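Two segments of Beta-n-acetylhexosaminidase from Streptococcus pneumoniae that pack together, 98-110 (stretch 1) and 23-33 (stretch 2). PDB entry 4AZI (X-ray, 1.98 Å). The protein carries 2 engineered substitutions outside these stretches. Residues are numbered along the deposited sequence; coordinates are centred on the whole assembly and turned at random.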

ATOM      1  N   THR A  98     -11.071  -9.936   6.064  1.00 13.42           N
ATOM      2  CA  THR A  98     -10.990 -10.224   7.505  1.00 13.61           C
ATOM      3  C   THR A  98     -10.054 -11.421   7.744  1.00 14.08           C
ATOM      4  O   THR A  98      -9.167 -11.358   8.601  1.00 14.28           O
ATOM      5  CB  THR A  98     -12.387 -10.473   8.129  1.00 13.51           C
ATOM      6  OG1 THR A  98     -13.241  -9.357   7.848  1.00 13.51           O
ATOM      7  CG2 THR A  98     -12.304 -10.665   9.643  1.00 12.98           C
ATOM      8  N   GLU A  99     -10.241 -12.484   6.962  1.00 14.26           N
ATOM      9  CA  GLU A  99      -9.400 -13.683   7.037  1.00 14.56           C
ATOM     10  C   GLU A  99      -7.937 -13.417   6.665  1.00 14.48           C
ATOM     11  O   GLU A  99      -7.035 -13.976   7.285  1.00 14.32           O
ATOM     12  CB  GLU A  99      -9.970 -14.811   6.165  1.00 15.45           C
ATOM     13  CG  GLU A  99      -9.060 -16.034   6.056  1.00 16.71           C
ATOM     14  CD  GLU A  99      -9.747 -17.273   5.489  1.00 17.39           C
ATOM     15  OE1 GLU A  99     -10.893 -17.164   5.000  1.00 18.79           O
ATOM     16  OE2 GLU A  99      -9.141 -18.361   5.540  0.50 17.16           O
ATOM     17  N   LEU A 100      -7.704 -12.581   5.651  1.00 14.24           N
ATOM     18  CA  LEU A 100      -6.332 -12.240   5.245  1.00 14.13           C
ATOM     19  C   LEU A 100      -5.598 -11.506   6.370  1.00 14.49           C
ATOM     20  O   LEU A 100      -4.446 -11.815   6.682  1.00 14.57           O
ATOM     21  CB  LEU A 100      -6.321 -11.413   3.949  1.00 13.40           C
ATOM     22  CG  LEU A 100      -4.969 -10.981   3.365  1.00 13.21           C
ATOM     23  CD1 LEU A 100      -4.161 -12.172   2.845  1.00 12.88           C
ATOM     24  CD2 LEU A 100      -5.196  -9.969   2.252  1.00 12.84           C
ATOM     25  N   ILE A 101      -6.283 -10.544   6.978  1.00 14.77           N
ATOM     26  CA  ILE A 101      -5.745  -9.788   8.106  1.00 14.95           C
ATOM     27  C   ILE A 101      -5.426 -10.676   9.321  1.00 15.46           C
ATOM     28  O   ILE A 101      -4.334 -10.594   9.875  1.00 14.77           O
ATOM     29  CB  ILE A 101      -6.680  -8.621   8.481  1.00 14.84           C
ATOM     30  CG1 ILE A 101      -6.793  -7.646   7.293  1.00 14.64           C
ATOM     31  CG2 ILE A 101      -6.179  -7.911   9.740  1.00 14.64           C
ATOM     32  CD1 ILE A 101      -7.745  -6.485   7.511  1.00 14.92           C
ATOM     33  N   GLU A 102      -6.367 -11.530   9.726  1.00 16.73           N
ATOM     34  CA  GLU A 102      -6.117 -12.496  10.800  1.00 17.58           C
ATOM     35  C   GLU A 102      -4.933 -13.396  10.459  1.00 17.03           C
ATOM     36  O   GLU A 102      -4.049 -13.609  11.295  1.00 16.35           O
ATOM     37  CB  GLU A 102      -7.335 -13.393  11.052  1.00 19.71           C
ATOM     38  CG  GLU A 102      -8.678 -12.691  11.085  1.00 22.42           C
ATOM     39  CD  GLU A 102      -9.396 -12.814  12.412  1.00 24.38           C
ATOM     40  OE1 GLU A 102      -8.754 -12.614  13.467  1.00 26.33           O
ATOM     41  OE2 GLU A 102     -10.617 -13.100  12.394  1.00 25.33           O
ATOM     42  N   TYR A 103      -4.940 -13.935   9.234  1.00 16.67           N
ATOM     43  CA  TYR A 103      -3.903 -14.870   8.763  1.00 16.43           C
ATOM     44  C   TYR A 103      -2.523 -14.227   8.779  1.00 16.29           C
ATOM     45  O   TYR A 103      -1.552 -14.825   9.262  1.00 15.65           O
ATOM     46  CB  TYR A 103      -4.231 -15.362   7.349  1.00 16.57           C
ATOM     47  CG  TYR A 103      -3.255 -16.368   6.775  1.00 16.49           C
ATOM     48  CD1 TYR A 103      -3.354 -17.721   7.094  1.00 16.70           C
ATOM     49  CD2 TYR A 103      -2.242 -15.970   5.893  1.00 16.40           C
ATOM     50  CE1 TYR A 103      -2.467 -18.650   6.565  1.00 16.80           C
ATOM     51  CE2 TYR A 103      -1.347 -16.891   5.362  1.00 16.29           C
ATOM     52  CZ  TYR A 103      -1.466 -18.233   5.699  1.00 16.78           C
ATOM     53  OH  TYR A 103      -0.592 -19.165   5.181  1.00 16.98           O
ATOM     54  N   ALA A 104      -2.451 -13.007   8.246  1.00 16.33           N
ATOM     55  CA  ALA A 104      -1.225 -12.220   8.272  1.00 16.32           C
ATOM     56  C   ALA A 104      -0.779 -11.964   9.714  1.00 16.30           C
ATOM     57  O   ALA A 104       0.413 -12.079  10.026  1.00 15.86           O
ATOM     58  CB  ALA A 104      -1.407 -10.914   7.514  1.00 16.36           C
ATOM     59  N   LYS A 105      -1.739 -11.654  10.588  1.00 16.07           N
ATOM     60  CA  LYS A 105      -1.435 -11.335  11.993  1.00 16.29           C
ATOM     61  C   LYS A 105      -0.750 -12.518  12.685  1.00 16.55           C
ATOM     62  O   LYS A 105       0.211 -12.322  13.425  1.00 16.33           O
ATOM     63  CB  LYS A 105      -2.694 -10.893  12.752  1.00 16.17           C
ATOM     64  CG  LYS A 105      -2.427 -10.228  14.107  1.00 16.56           C
ATOM     65  CD  LYS A 105      -3.723  -9.928  14.844  1.00 16.53           C
ATOM     66  CE  LYS A 105      -3.453  -9.756  16.328  1.00 16.69           C
ATOM     67  NZ  LYS A 105      -4.694  -9.586  17.123  1.00 16.93           N
ATOM     68  N   SER A 106      -1.215 -13.740  12.392  1.00 16.53           N
ATOM     69  CA  SER A 106      -0.648 -14.969  12.966  1.00 17.00           C
ATOM     70  C   SER A 106       0.817 -15.188  12.569  1.00 17.35           C
ATOM     71  O   SER A 106       1.552 -15.930  13.225  1.00 16.54           O
ATOM     72  CB  SER A 106      -1.494 -16.196  12.579  1.00 17.14           C
ATOM     73  OG  SER A 106      -1.296 -16.559  11.224  1.00 17.08           O
ATOM     74  N   LYS A 107       1.231 -14.534  11.490  1.00 17.92           N
ATOM     75  CA  LYS A 107       2.610 -14.590  11.041  1.00 18.69           C
ATOM     76  C   LYS A 107       3.350 -13.263  11.259  1.00 19.13           C
ATOM     77  O   LYS A 107       4.381 -13.016  10.627  1.00 19.74           O
ATOM     78  CB  LYS A 107       2.656 -15.016   9.574  1.00 18.81           C
ATOM     79  CG  LYS A 107       2.295 -16.481   9.368  1.00 19.20           C
ATOM     80  CD  LYS A 107       1.981 -16.771   7.913  1.00 19.36           C
ATOM     81  CE  LYS A 107       1.447 -18.186   7.740  1.00 19.66           C
ATOM     82  NZ  LYS A 107       2.496 -19.191   8.060  1.00 20.33           N
ATOM     83  N   ASP A 108       2.821 -12.431  12.166  1.00 19.54           N
ATOM     84  CA  ASP A 108       3.385 -11.112  12.505  1.00 19.40           C
ATOM     85  C   ASP A 108       3.592 -10.228  11.258  1.00 18.31           C
ATOM     86  O   ASP A 108       4.571  -9.496  11.150  1.00 18.46           O
ATOM     87  CB  ASP A 108       4.694 -11.252  13.316  1.00 21.19           C
ATOM     88  CG  ASP A 108       4.486 -11.897  14.694  1.00 22.71           C
ATOM     89  OD1 ASP A 108       3.430 -11.678  15.328  1.00 23.96           O
ATOM     90  OD2 ASP A 108       5.398 -12.617  15.152  1.00 23.59           O
ATOM     91  N   ILE A 109       2.659 -10.327  10.317  1.00 17.10           N
ATOM     92  CA  ILE A 109       2.634  -9.496   9.117  1.00 15.63           C
ATOM     93  C   ILE A 109       1.442  -8.548   9.259  1.00 15.07           C
ATOM     94  O   ILE A 109       0.317  -8.990   9.480  1.00 15.04           O
ATOM     95  CB  ILE A 109       2.484 -10.356   7.828  1.00 15.38           C
ATOM     96  CG1 ILE A 109       3.698 -11.279   7.601  1.00 15.36           C
ATOM     97  CG2 ILE A 109       2.234  -9.491   6.598  1.00 15.19           C
ATOM     98  CD1 ILE A 109       5.047 -10.587   7.487  1.00 15.14           C
ATOM     99  N   GLY A 110       1.688  -7.248   9.159  1.00 14.08           N
ATOM    100  CA  GLY A 110       0.597  -6.293   9.112  1.00 13.39           C
ATOM    101  C   GLY A 110       0.002  -6.188   7.718  1.00 12.95           C
ATOM    102  O   GLY A 110       0.651  -6.521   6.728  1.00 13.53           O
TER
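Stretch 2 23-33: TLNQLKRIVDK

The centre of the contact is the side chain of Leu 100, which fits as a knob into a hole formed by Leu 24, Leu 27, Lys 28 and Val 31 of stretch 2. Its CA-to-CB bond points sideways, but with chi1 in t and chi2 in p the end of the side chain comes nearer to the partner. CD1 of Leu 100 lies 3.8 Å from CB of Leu 27 and 3.8 Å from CG2 of Val 31, while CB of Leu 100 meets CD1 of Leu 24, also at 3.8 Å. A branched, flexible apolar side chain suits such a pocket, since it can touch several walls at once.

Residues 24-33 form a helix that runs nearly parallel to the helix that carries Leu 100, Tyr 103 and Ala 104: the N-to-C directions differ by 17° (signed crossing angle -17°), and the axes approach to 10.0 Å. So small an angle keeps the helices side by side for about two turns, with Leu 100 level with Lys 28 and, one turn on, Ala 104 level with Val 31. There the CA atoms of Ala 104 and Val 31 are 6.1 Å apart, and the small alanine leaves room for this approach: CG1 of Val 31 reaches CA of Ala 104 at 3.8 Å. Thr 23 caps the N-terminus of the second helix, its OG1 accepting a hydrogen bond from N of Gln 26 at 3.0 Å.

Val 31, pointing toward stretch 1, is the most extensively covered residue of the contact. Beyond the helix, where the chain has turned into a loop, Ile 109 extends the apolar surface, its CG1 standing 4.5 Å from CG1 of Val 31.

Tyr 103 joins this interior to the polar edge. CD2 of its ring packs 3.8 Å from CG1 of Val 31, and CE of Lys 28 lies over one ring face, 4.0 Å from the centroid of the Tyr 103 ring, in a CH-pi contact. The long ring carries the hydroxyl outward, where OH of Tyr 103 donates a short hydrogen bond of 2.5 Å to OD1 of Asp 32.

Lys 28 serves both environments: its aliphatic chain covers the tyrosine, and its NZ donates a hydrogen bond to OE2 of Glu 99 at 2.8 Å, part of a salt bridge. At the other end of the contact, NZ of Lys 107 stays 4.0 Å from OD1 of Asp 32, a favourable pairing of charges but too distant for a salt bridge.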

ATOM      1  N   THR A  23      -7.019 -13.521  -5.931  1.00 13.98           N
ATOM      2  CA  THR A  23      -7.835 -14.356  -5.053  1.00 14.21           C
ATOM      3  C   THR A  23      -7.253 -14.303  -3.654  1.00 14.22           C
ATOM      4  O   THR A  23      -6.056 -14.045  -3.485  1.00 14.34           O
ATOM      5  CB  THR A  23      -7.862 -15.841  -5.492  1.00 14.34           C
ATOM      6  OG1 THR A  23      -6.579 -16.426  -5.254  1.00 14.24           O
ATOM      7  CG2 THR A  23      -8.231 -15.978  -6.961  1.00 14.55           C
ATOM      8  N   LEU A  24      -8.090 -14.562  -2.655  1.00 14.19           N
ATOM      9  CA  LEU A  24      -7.621 -14.649  -1.275  1.00 14.33           C
ATOM     10  C   LEU A  24      -6.436 -15.611  -1.124  1.00 14.38           C
ATOM     11  O   LEU A  24      -5.473 -15.290  -0.434  1.00 14.41           O
ATOM     12  CB  LEU A  24      -8.770 -15.000  -0.313  1.00 14.35           C
ATOM     13  CG  LEU A  24      -8.451 -15.361   1.143  1.00 14.73           C
ATOM     14  CD1 LEU A  24      -7.813 -14.205   1.906  1.00 14.67           C
ATOM     15  CD2 LEU A  24      -9.713 -15.850   1.843  1.00 14.87           C
ATOM     16  N   ASN A  25      -6.493 -16.777  -1.767  1.00 14.84           N
ATOM     17  CA  ASN A  25      -5.369 -17.712  -1.709  1.00 14.93           C
ATOM     18  C   ASN A  25      -4.075 -17.157  -2.305  1.00 14.46           C
ATOM     19  O   ASN A  25      -2.990 -17.443  -1.801  1.00 14.04           O
ATOM     20  CB  ASN A  25      -5.723 -19.062  -2.340  1.00 16.47           C
ATOM     21  CG  ASN A  25      -6.578 -19.923  -1.424  1.00 17.49           C
ATOM     22  OD1 ASN A  25      -6.540 -19.777  -0.201  1.00 18.94           O
ATOM     23  ND2 ASN A  25      -7.364 -20.821  -2.010  1.00 18.40           N
ATOM     24  N   GLN A  26      -4.189 -16.358  -3.367  1.00 13.94           N
ATOM     25  CA  GLN A  26      -3.016 -15.725  -3.957  1.00 13.81           C
ATOM     26  C   GLN A  26      -2.375 -14.761  -2.961  1.00 13.71           C
ATOM     27  O   GLN A  26      -1.154 -14.723  -2.836  1.00 13.94           O
ATOM     28  CB  GLN A  26      -3.363 -15.016  -5.270  1.00 13.93           C
ATOM     29  CG  GLN A  26      -3.471 -15.956  -6.463  1.00 14.25           C
ATOM     30  CD  GLN A  26      -4.022 -15.278  -7.705  1.00 14.38           C
ATOM     31  OE1 GLN A  26      -4.909 -14.434  -7.624  1.00 14.62           O
ATOM     32  NE2 GLN A  26      -3.501 -15.658  -8.868  1.00 14.63           N
ATOM     33  N   LEU A  27      -3.206 -14.018  -2.235  1.00 13.47           N
ATOM     34  CA  LEU A  27      -2.716 -13.027  -1.278  1.00 13.97           C
ATOM     35  C   LEU A  27      -2.127 -13.683  -0.030  1.00 14.29           C
ATOM     36  O   LEU A  27      -1.100 -13.230   0.480  1.00 14.29           O
ATOM     37  CB  LEU A  27      -3.810 -12.014  -0.944  1.00 13.42           C
ATOM     38  CG  LEU A  27      -4.327 -11.263  -2.184  1.00 13.12           C
ATOM     39  CD1 LEU A  27      -5.648 -10.557  -1.918  1.00 12.99           C
ATOM     40  CD2 LEU A  27      -3.286 -10.293  -2.727  1.00 13.29           C
ATOM     41  N   LYS A  28      -2.750 -14.771   0.421  1.00 15.02           N
ATOM     42  CA  LYS A  28      -2.212 -15.578   1.520  1.00 15.49           C
ATOM     43  C   LYS A  28      -0.806 -16.080   1.187  1.00 16.06           C
ATOM     44  O   LYS A  28       0.079 -16.030   2.035  1.00 16.73           O
ATOM     45  CB  LYS A  28      -3.134 -16.761   1.848  1.00 15.57           C
ATOM     46  CG  LYS A  28      -4.366 -16.418   2.680  1.00 15.50           C
ATOM     47  CD  LYS A  28      -5.265 -17.642   2.852  1.00 15.61           C
ATOM     48  CE  LYS A  28      -5.816 -17.755   4.265  1.00 15.80           C
ATOM     49  NZ  LYS A  28      -6.619 -19.000   4.507  1.00 16.06           N
ATOM     50  N   ARG A  29      -0.604 -16.559  -0.041  1.00 16.62           N
ATOM     51  CA  ARG A  29       0.723 -16.987  -0.508  1.00 16.85           C
ATOM     52  C   ARG A  29       1.774 -15.872  -0.491  1.00 16.14           C
ATOM     53  O   ARG A  29       2.939 -16.108  -0.154  1.00 16.07           O
ATOM     54  CB  ARG A  29       0.636 -17.575  -1.913  1.00 18.40           C
ATOM     55  CG  ARG A  29       0.026 -18.960  -1.968  1.00 20.32           C
ATOM     56  CD  ARG A  29       0.783 -19.809  -2.965  1.00 23.34           C
ATOM     57  NE  ARG A  29       2.061 -20.264  -2.405  1.00 25.91           N
ATOM     58  CZ  ARG A  29       3.038 -20.846  -3.097  1.00 26.76           C
ATOM     59  NH1 ARG A  29       2.912 -21.057  -4.401  1.00 27.75           N
ATOM     60  NH2 ARG A  29       4.152 -21.223  -2.480  1.00 27.28           N
ATOM     61  N   ILE A  30       1.360 -14.667  -0.881  1.00 15.47           N
ATOM     62  CA  ILE A  30       2.200 -13.470  -0.758  1.00 14.78           C
ATOM     63  C   ILE A  30       2.579 -13.206   0.710  1.00 14.55           C
ATOM     64  O   ILE A  30       3.747 -12.952   1.013  1.00 14.55           O
ATOM     65  CB  ILE A  30       1.512 -12.232  -1.393  1.00 14.45           C
ATOM     66  CG1 ILE A  30       1.489 -12.369  -2.924  1.00 14.40           C
ATOM     67  CG2 ILE A  30       2.185 -10.928  -0.949  1.00 14.20           C
ATOM     68  CD1 ILE A  30       0.515 -11.445  -3.628  1.00 14.35           C
ATOM     69  N   VAL A  31       1.587 -13.274   1.604  1.00 14.47           N
ATOM     70  CA  VAL A  31       1.794 -13.164   3.060  1.00 14.32           C
ATOM     71  C   VAL A  31       2.836 -14.184   3.550  1.00 14.54           C
ATOM     72  O   VAL A  31       3.772 -13.826   4.273  1.00 14.39           O
ATOM     73  CB  VAL A  31       0.458 -13.358   3.833  1.00 14.33           C
ATOM     74  CG1 VAL A  31       0.702 -13.677   5.303  1.00 14.05           C
ATOM     75  CG2 VAL A  31      -0.427 -12.127   3.699  1.00 13.84           C
ATOM     76  N   ASP A  32       2.656 -15.438   3.127  1.00 14.67           N
ATOM     77  CA  ASP A  32       3.582 -16.548   3.398  1.00 14.95           C
ATOM     78  C   ASP A  32       5.006 -16.244   2.967  1.00 14.71           C
ATOM     79  O   ASP A  32       5.950 -16.427   3.737  1.00 14.69           O
ATOM     80  CB  ASP A  32       3.136 -17.813   2.648  1.00 14.87           C
ATOM     81  CG  ASP A  32       1.903 -18.450   3.243  1.00 15.31           C
ATOM     82  OD1 ASP A  32       1.492 -18.050   4.350  0.50 15.08           O
ATOM     83  OD2 ASP A  32       1.359 -19.372   2.597  0.50 14.84           O
ATOM     84  N   LYS A  33       5.150 -15.807   1.716  1.00 14.82           N
ATOM     85  CA  LYS A  33       6.450 -15.464   1.162  1.00 14.84           C
ATOM     86  C   LYS A  33       7.062 -14.271   1.872  1.00 14.47           C
ATOM     87  O   LYS A  33       8.266 -14.245   2.086  1.00 14.43           O
ATOM     88  CB  LYS A  33       6.358 -15.191  -0.343  1.00 15.26           C
ATOM     89  CG  LYS A  33       7.699 -15.228  -1.057  1.00 15.79           C
ATOM     90  CD  LYS A  33       8.315 -16.619  -0.995  1.00 16.59           C
ATOM     91  CE  LYS A  33       9.690 -16.654  -1.634  1.00 17.09           C
ATOM     92  NZ  LYS A  33      10.314 -18.007  -1.508  1.00 17.48           N
TER